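Local structure of glycosyltransferase Gtf1 (Streptococcus pneumoniae, 4PQG) at residues Arg146-Tyr149 / Thr153-Cys156; Thr173-Asn176 / Thr180-Tyr183; Asn68-Leu73 / Ile80-Thr85. The protein is a bacterial glycosyltransferase of the GT-B type that carries an added antiparallel beta-sheet domain and holds uridine-5'-diphosphate in a ligand pocket. All coordinates share one frame; numbering follows the deposited sequence.

Contact 1: residues Arg146-Tyr149 / Thr153-Cys156; sequences RKDY and TRYC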
# COMPACT_ATOMS: atom_id res chain seq x y z
N ARG A 146 -14.06 -7.70 26.65
CA ARG A 146 -12.63 -7.57 26.40
C ARG A 146 -12.26 -8.28 25.12
O ARG A 146 -12.81 -9.36 24.81
CB ARG A 146 -11.79 -8.13 27.56
CG ARG A 146 -10.31 -7.70 27.54
CD ARG A 146 -9.57 -8.19 28.79
NE ARG A 146 -8.77 -9.39 28.59
CZ ARG A 146 -8.36 -10.22 29.56
NH1 ARG A 146 -8.70 -10.03 30.83
NH2 ARG A 146 -7.61 -11.26 29.25
N LYS A 147 -11.34 -7.67 24.37
CA LYS A 147 -10.68 -8.30 23.24
C LYS A 147 -9.18 -8.29 23.46
O LYS A 147 -8.59 -7.23 23.76
CB LYS A 147 -10.96 -7.55 21.93
CG LYS A 147 -12.37 -7.66 21.40
CD LYS A 147 -12.44 -7.18 19.96
CE LYS A 147 -13.87 -6.86 19.55
NZ LYS A 147 -13.99 -6.25 18.19
N ASP A 148 -8.56 -9.45 23.30
CA ASP A 148 -7.11 -9.57 23.40
C ASP A 148 -6.54 -9.86 22.02
O ASP A 148 -7.20 -10.53 21.21
CB ASP A 148 -6.73 -10.72 24.33
CG ASP A 148 -6.99 -10.43 25.80
OD1 ASP A 148 -7.27 -9.28 26.18
OD2 ASP A 148 -6.88 -11.39 26.58
N TYR A 149 -5.33 -9.35 21.77
CA TYR A 149 -4.63 -9.48 20.50
C TYR A 149 -3.25 -10.11 20.73
O TYR A 149 -2.53 -9.68 21.62
CB TYR A 149 -4.49 -8.09 19.87
CG TYR A 149 -5.84 -7.50 19.53
CD1 TYR A 149 -6.44 -7.74 18.29
CD2 TYR A 149 -6.55 -6.73 20.47
CE1 TYR A 149 -7.70 -7.23 17.99
CE2 TYR A 149 -7.81 -6.22 20.17
CZ TYR A 149 -8.37 -6.48 18.93
OH TYR A 149 -9.60 -5.95 18.62
N THR A 153 2.81 -13.48 22.35
CA THR A 153 2.08 -13.30 23.60
C THR A 153 1.03 -12.21 23.36
O THR A 153 1.00 -11.62 22.27
CB THR A 153 3.01 -12.93 24.78
OG1 THR A 153 2.27 -13.00 26.01
CG2 THR A 153 3.61 -11.54 24.61
N ARG A 154 0.18 -11.95 24.35
CA ARG A 154 -0.78 -10.84 24.23
C ARG A 154 -0.08 -9.50 24.25
O ARG A 154 0.60 -9.16 25.21
CB ARG A 154 -1.82 -10.90 25.35
CG ARG A 154 -2.74 -9.68 25.37
CD ARG A 154 -3.75 -9.79 26.49
NE ARG A 154 -3.13 -9.65 27.80
CZ ARG A 154 -3.80 -9.75 28.94
NH1 ARG A 154 -5.12 -9.98 28.90
NH2 ARG A 154 -3.17 -9.59 30.11
N TYR A 155 -0.25 -8.72 23.18
CA TYR A 155 0.33 -7.40 23.11
C TYR A 155 -0.65 -6.23 23.35
O TYR A 155 -0.21 -5.14 23.67
CB TYR A 155 1.09 -7.22 21.78
CG TYR A 155 0.23 -7.28 20.51
CD1 TYR A 155 -0.43 -6.14 20.02
CD2 TYR A 155 0.13 -8.46 19.79
CE1 TYR A 155 -1.18 -6.19 18.84
CE2 TYR A 155 -0.62 -8.53 18.62
CZ TYR A 155 -1.27 -7.40 18.15
OH TYR A 155 -1.99 -7.52 16.99
N CYS A 156 -1.95 -6.48 23.21
CA CYS A 156 -2.99 -5.45 23.38
C CYS A 156 -4.29 -6.06 23.93
O CYS A 156 -4.67 -7.19 23.55
CB CYS A 156 -3.25 -4.74 22.04
SG CYS A 156 -4.62 -3.55 22.03

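Contact 2: residues Thr173-Asn176 / Thr180-Tyr183; sequences TFYN and TPVY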
# COMPACT_ATOMS: atom_id res chain seq x y z
N THR A 173 -5.20 -1.15 26.10
CA THR A 173 -3.97 -1.22 26.89
C THR A 173 -2.94 -2.03 26.11
O THR A 173 -3.29 -3.04 25.51
CB THR A 173 -4.22 -1.87 28.28
OG1 THR A 173 -5.05 -1.01 29.07
CG2 THR A 173 -2.91 -2.11 29.05
N PHE A 174 -1.70 -1.56 26.10
CA PHE A 174 -0.58 -2.28 25.47
C PHE A 174 0.37 -2.82 26.53
O PHE A 174 0.64 -2.14 27.53
CB PHE A 174 0.13 -1.39 24.43
CG PHE A 174 -0.66 -1.21 23.16
CD1 PHE A 174 -0.42 -2.01 22.05
CD2 PHE A 174 -1.70 -0.27 23.09
CE1 PHE A 174 -1.18 -1.88 20.90
CE2 PHE A 174 -2.46 -0.13 21.94
CZ PHE A 174 -2.20 -0.94 20.84
N TYR A 175 0.86 -4.03 26.29
CA TYR A 175 1.64 -4.79 27.27
C TYR A 175 3.10 -5.00 26.86
O TYR A 175 3.46 -4.94 25.66
CB TYR A 175 1.02 -6.16 27.51
CG TYR A 175 -0.39 -6.08 28.02
CD1 TYR A 175 -0.66 -5.93 29.37
CD2 TYR A 175 -1.47 -6.15 27.12
CE1 TYR A 175 -1.95 -5.82 29.84
CE2 TYR A 175 -2.78 -6.07 27.57
CZ TYR A 175 -3.01 -5.89 28.94
OH TYR A 175 -4.30 -5.79 29.40
N ASN A 176 3.92 -5.25 27.89
CA ASN A 176 5.25 -5.83 27.69
C ASN A 176 5.18 -7.35 27.68
O ASN A 176 4.15 -7.94 28.00
CB ASN A 176 6.20 -5.36 28.81
CG ASN A 176 6.76 -3.97 28.58
OD1 ASN A 176 6.81 -3.47 27.45
ND2 ASN A 176 7.18 -3.32 29.65
N THR A 180 2.95 -7.12 31.99
CA THR A 180 2.70 -5.83 32.63
C THR A 180 2.30 -4.78 31.59
O THR A 180 2.88 -4.72 30.51
CB THR A 180 3.91 -5.33 33.47
OG1 THR A 180 5.06 -5.17 32.64
CG2 THR A 180 4.25 -6.32 34.57
N PRO A 181 1.30 -3.94 31.91
CA PRO A 181 0.87 -2.89 30.98
C PRO A 181 1.90 -1.80 30.89
O PRO A 181 2.54 -1.49 31.89
CB PRO A 181 -0.41 -2.34 31.63
CG PRO A 181 -0.26 -2.65 33.09
CD PRO A 181 0.41 -4.01 33.10
N VAL A 182 2.07 -1.23 29.70
CA VAL A 182 2.95 -0.11 29.49
C VAL A 182 2.14 1.18 29.48
O VAL A 182 2.52 2.17 30.13
CB VAL A 182 3.73 -0.20 28.17
CG1 VAL A 182 4.58 1.05 27.95
CG2 VAL A 182 4.61 -1.45 28.18
N TYR A 183 1.04 1.20 28.74
CA TYR A 183 0.23 2.41 28.66
C TYR A 183 -1.21 2.08 28.30
O TYR A 183 -1.47 1.01 27.74
CB TYR A 183 0.84 3.41 27.67
CG TYR A 183 0.78 3.03 26.19
CD1 TYR A 183 -0.25 3.52 25.37
CD2 TYR A 183 1.73 2.19 25.63
CE1 TYR A 183 -0.29 3.20 24.00
CE2 TYR A 183 1.69 1.84 24.27
CZ TYR A 183 0.69 2.35 23.47
OH TYR A 183 0.65 2.02 22.12
O HOH W 1 6.91 -3.36 33.08

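Contact 3: residues Asn68-Leu73 / Ile80-Thr85; sequences NQVIWL and IKIAPT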
# COMPACT_ATOMS: atom_id res chain seq x y z
N ASN A 68 12.81 -7.05 11.17
CA ASN A 68 13.64 -6.03 11.80
C ASN A 68 13.67 -4.70 11.04
O ASN A 68 14.31 -3.76 11.47
CB ASN A 68 15.06 -6.55 12.09
CG ASN A 68 15.83 -6.86 10.82
OD1 ASN A 68 15.62 -6.25 9.76
ND2 ASN A 68 16.75 -7.81 10.93
N GLN A 69 12.97 -4.63 9.91
CA GLN A 69 12.75 -3.35 9.23
C GLN A 69 11.42 -2.67 9.65
O GLN A 69 11.10 -1.59 9.15
CB GLN A 69 12.74 -3.58 7.72
CG GLN A 69 14.10 -3.72 7.08
CD GLN A 69 14.00 -4.06 5.60
OE1 GLN A 69 13.29 -4.99 5.21
NE2 GLN A 69 14.72 -3.31 4.78
N VAL A 70 10.65 -3.30 10.53
CA VAL A 70 9.28 -2.83 10.80
C VAL A 70 9.13 -2.17 12.16
O VAL A 70 9.50 -2.76 13.18
CB VAL A 70 8.26 -3.98 10.65
CG1 VAL A 70 6.86 -3.53 11.07
CG2 VAL A 70 8.26 -4.48 9.21
N ILE A 71 8.60 -0.94 12.17
CA ILE A 71 8.15 -0.28 13.41
C ILE A 71 6.65 0.01 13.33
O ILE A 71 6.17 0.59 12.34
CB ILE A 71 8.91 1.03 13.68
CG1 ILE A 71 10.37 0.73 14.06
CG2 ILE A 71 8.25 1.80 14.82
CD1 ILE A 71 11.28 1.93 14.18
N TRP A 72 5.91 -0.43 14.34
CA TRP A 72 4.51 -0.08 14.49
C TRP A 72 4.44 0.86 15.65
O TRP A 72 4.93 0.55 16.74
CB TRP A 72 3.64 -1.32 14.71
CG TRP A 72 2.16 -1.01 14.90
CD1 TRP A 72 1.40 -0.01 14.28
CD2 TRP A 72 1.22 -1.69 15.79
NE1 TRP A 72 0.10 -0.04 14.72
CE2 TRP A 72 -0.07 -1.02 15.62
CE3 TRP A 72 1.32 -2.74 16.69
CZ2 TRP A 72 -1.20 -1.41 16.32
CZ3 TRP A 72 0.17 -3.13 17.39
CH2 TRP A 72 -1.06 -2.47 17.22
N LEU A 73 3.89 2.05 15.40
CA LEU A 73 3.82 3.10 16.41
C LEU A 73 3.42 2.60 17.82
O LEU A 73 4.09 2.90 18.82
CB LEU A 73 2.87 4.22 15.95
CG LEU A 73 2.41 5.29 16.96
CD1 LEU A 73 3.57 6.18 17.41
CD2 LEU A 73 1.27 6.13 16.38
N ILE A 80 7.67 -5.85 23.35
CA ILE A 80 7.22 -6.96 22.49
C ILE A 80 7.68 -6.71 21.06
O ILE A 80 7.41 -5.64 20.48
CB ILE A 80 5.69 -7.18 22.56
CG1 ILE A 80 5.30 -7.62 23.98
CG2 ILE A 80 5.23 -8.17 21.46
CD1 ILE A 80 3.82 -7.88 24.20
N LYS A 81 8.41 -7.68 20.50
CA LYS A 81 8.97 -7.53 19.16
C LYS A 81 7.92 -7.82 18.09
O LYS A 81 7.03 -8.65 18.29
CB LYS A 81 10.17 -8.48 18.96
CG LYS A 81 11.31 -8.31 19.96
CD LYS A 81 11.82 -6.87 20.04
CE LYS A 81 12.83 -6.73 21.16
NZ LYS A 81 13.02 -5.31 21.56
N ILE A 82 8.05 -7.14 16.95
CA ILE A 82 7.28 -7.47 15.75
C ILE A 82 7.53 -8.93 15.42
O ILE A 82 8.67 -9.33 15.20
CB ILE A 82 7.70 -6.58 14.55
CG1 ILE A 82 7.41 -5.09 14.84
CG2 ILE A 82 7.00 -7.02 13.26
CD1 ILE A 82 5.94 -4.76 15.02
N ALA A 83 6.46 -9.73 15.40
CA ALA A 83 6.57 -11.20 15.26
C ALA A 83 5.28 -11.82 14.74
O ALA A 83 4.22 -11.26 14.92
CB ALA A 83 6.95 -11.82 16.60
N PRO A 84 5.36 -13.00 14.11
CA PRO A 84 4.15 -13.73 13.72
C PRO A 84 3.34 -14.19 14.92
O PRO A 84 3.90 -14.33 16.02
CB PRO A 84 4.70 -14.97 12.99
CG PRO A 84 6.10 -14.62 12.59
CD PRO A 84 6.59 -13.65 13.62
N THR A 85 2.04 -14.42 14.73
CA THR A 85 1.19 -15.01 15.76
C THR A 85 1.58 -16.47 15.95
O THR A 85 1.63 -17.23 14.99
CB THR A 85 -0.32 -14.90 15.42
OG1 THR A 85 -0.72 -13.52 15.39
CG2 THR A 85 -1.17 -15.64 16.47

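Contact 1: residues Arg146-Tyr149 / Thr153-Cys156
D148 and R154 form a salt bridge across the hairpin of strands 143-150 and 154-163 in the extended beta-sheet domain, with R154 NH1 3.2 Å from D148 OD2. The bond is bent, 149° at the hydrogen, and meets OD2 from above the carboxylate. R154 runs out with CG opposite its backbone N (chi1 173°), which lays CD beside the carboxylate; the bend at chi3 then turns the guanidinium so that NH1 meets OD2. R146 grips the same carboxylate side-on: NE goes to OD1, and NH2 reaches OD2 at 2.8 Å through the syn lone pair. OD1 also accepts from S157 OG. Y149 N donates to C156 O at 2.9 Å, but Y149 O accepts from Y155 N (2.9 Å) instead of C156 N, so Y155 and C156 both sit opposite Y149, consistent with a classic bulge. A chi1 of 64° turns the Y155 ring back over the Y149 backbone, where its face receives Y149 O and, in a CH-pi contact, Y149 CB, 4.1 Å from the centroid. C156 SG lies obliquely to the Y149 ring. R146 NH2 and R154 NH1, two donors unbonded to each other, are 2.8 Å apart; D148 OD2, accepting from both, probably stays ionised and compensates.

Contact 2: residues Thr173-Asn176 / Thr180-Tyr183
The F174 and Y183 rings lie side by side with planes only 11° apart, but they are slid so far that they barely overlap, their centroids being 5.2 Å from each other. What sits over the F174 face is Y183 OH, 3.4 Å from F174 CD2 and offset toward the rim; the same hydroxyl is hydrogen-bonded to Y74 O. V182 CG1 lies at the edge of the Y183 ring, in its plane, and F197 stacks on Y183 from elsewhere in the chain. One face of the Y175 ring is met by T173 CG2, near its rim, and T180 C is at its edge. Y183 reaches F174 with chi1 70°, which sets CG between its backbone N and carbonyl carbon.

The backbone register brings the two residues together. F174 N donates to Y183 O at 3.1 Å and V182 N donates to F174 O at 2.8 Å, the latter almost straight at 176°. Both V182 and Y183 therefore face F174, a classic beta bulge in the hairpin of strands 166-175 and 181-188 within the extended beta-sheet domain. N176 N closes the turn end on T180 O at 2.9 Å.

Beside that bond the N176 amide crosses V182 at about a right angle, OD1 coming 3.1 Å from V182 CG2 while accepting from D79 N. On the other side of the strand pair, T173 CG2 packs alongside P181 CB at 3.6 Å.

Contact 3: residues Asn68-Leu73 / Ile80-Thr85
V70 and I82 mark the closest backbone approach, with CA atoms 7.1 Å apart, too wide for beta pairing between strand 70-72 and the irregular segment 80-85; the contact is made by the I82 side chain against V70, including its carbonyl oxygen, and W72. With CG1 opposite the carbonyl carbon (chi1 -62°), I82 puts CG1 and CG2 against V70, and chi2 of -64° turns CD1 to W72. CG1 rests 3.5 Å from V70 O and 4.1 Å from V70 CG1, while I82 CG2 also meets V70 CG1. The V70 and I82 side chains cross at about a right angle. I82 CD1 touches W72 CB at 4.1 Å. W72 extends with CG opposite its backbone N (chi1 179°), and this leads the indole away from I82; its NE1 is hydrogen-bonded to D49 O. The summed buried surface is modest, 138 Å², as one isoleucine spans two residues. Strand 70-72 is one of the two outermost strands of the seven-stranded parallel sheet, next to 42-47. Helix 56-63 flanks both partners: T60 touches V70, I56 touches W72, and Q57 touches I82. I71, directed away from I82, touches F212 of helix 205-215 and K44 and I46 of strand 42-47.

In the fold
Along the chain, contact 3 comes first, then contact 1, then contact 2. Contacts 1 and 2 lie in two hairpins of the ten-stranded antiparallel sheet, joined through the neighbouring strands 154-163 and 166-175, with centres 10 Å apart; Y155 O lies 3.0 Å from Y175 N, a probable hydrogen bond. Contact 3 belongs instead to the edge of the seven-stranded parallel sheet, and its centre is about 15 Å from each of the others. They nevertheless touch: W72 CZ3 packs on Y155 CE1 and W72 CH2 on F174 CE1, while I80 CD1 meets both hairpins. The added sheet is thus packed directly against the edge of the parallel-sheet domain.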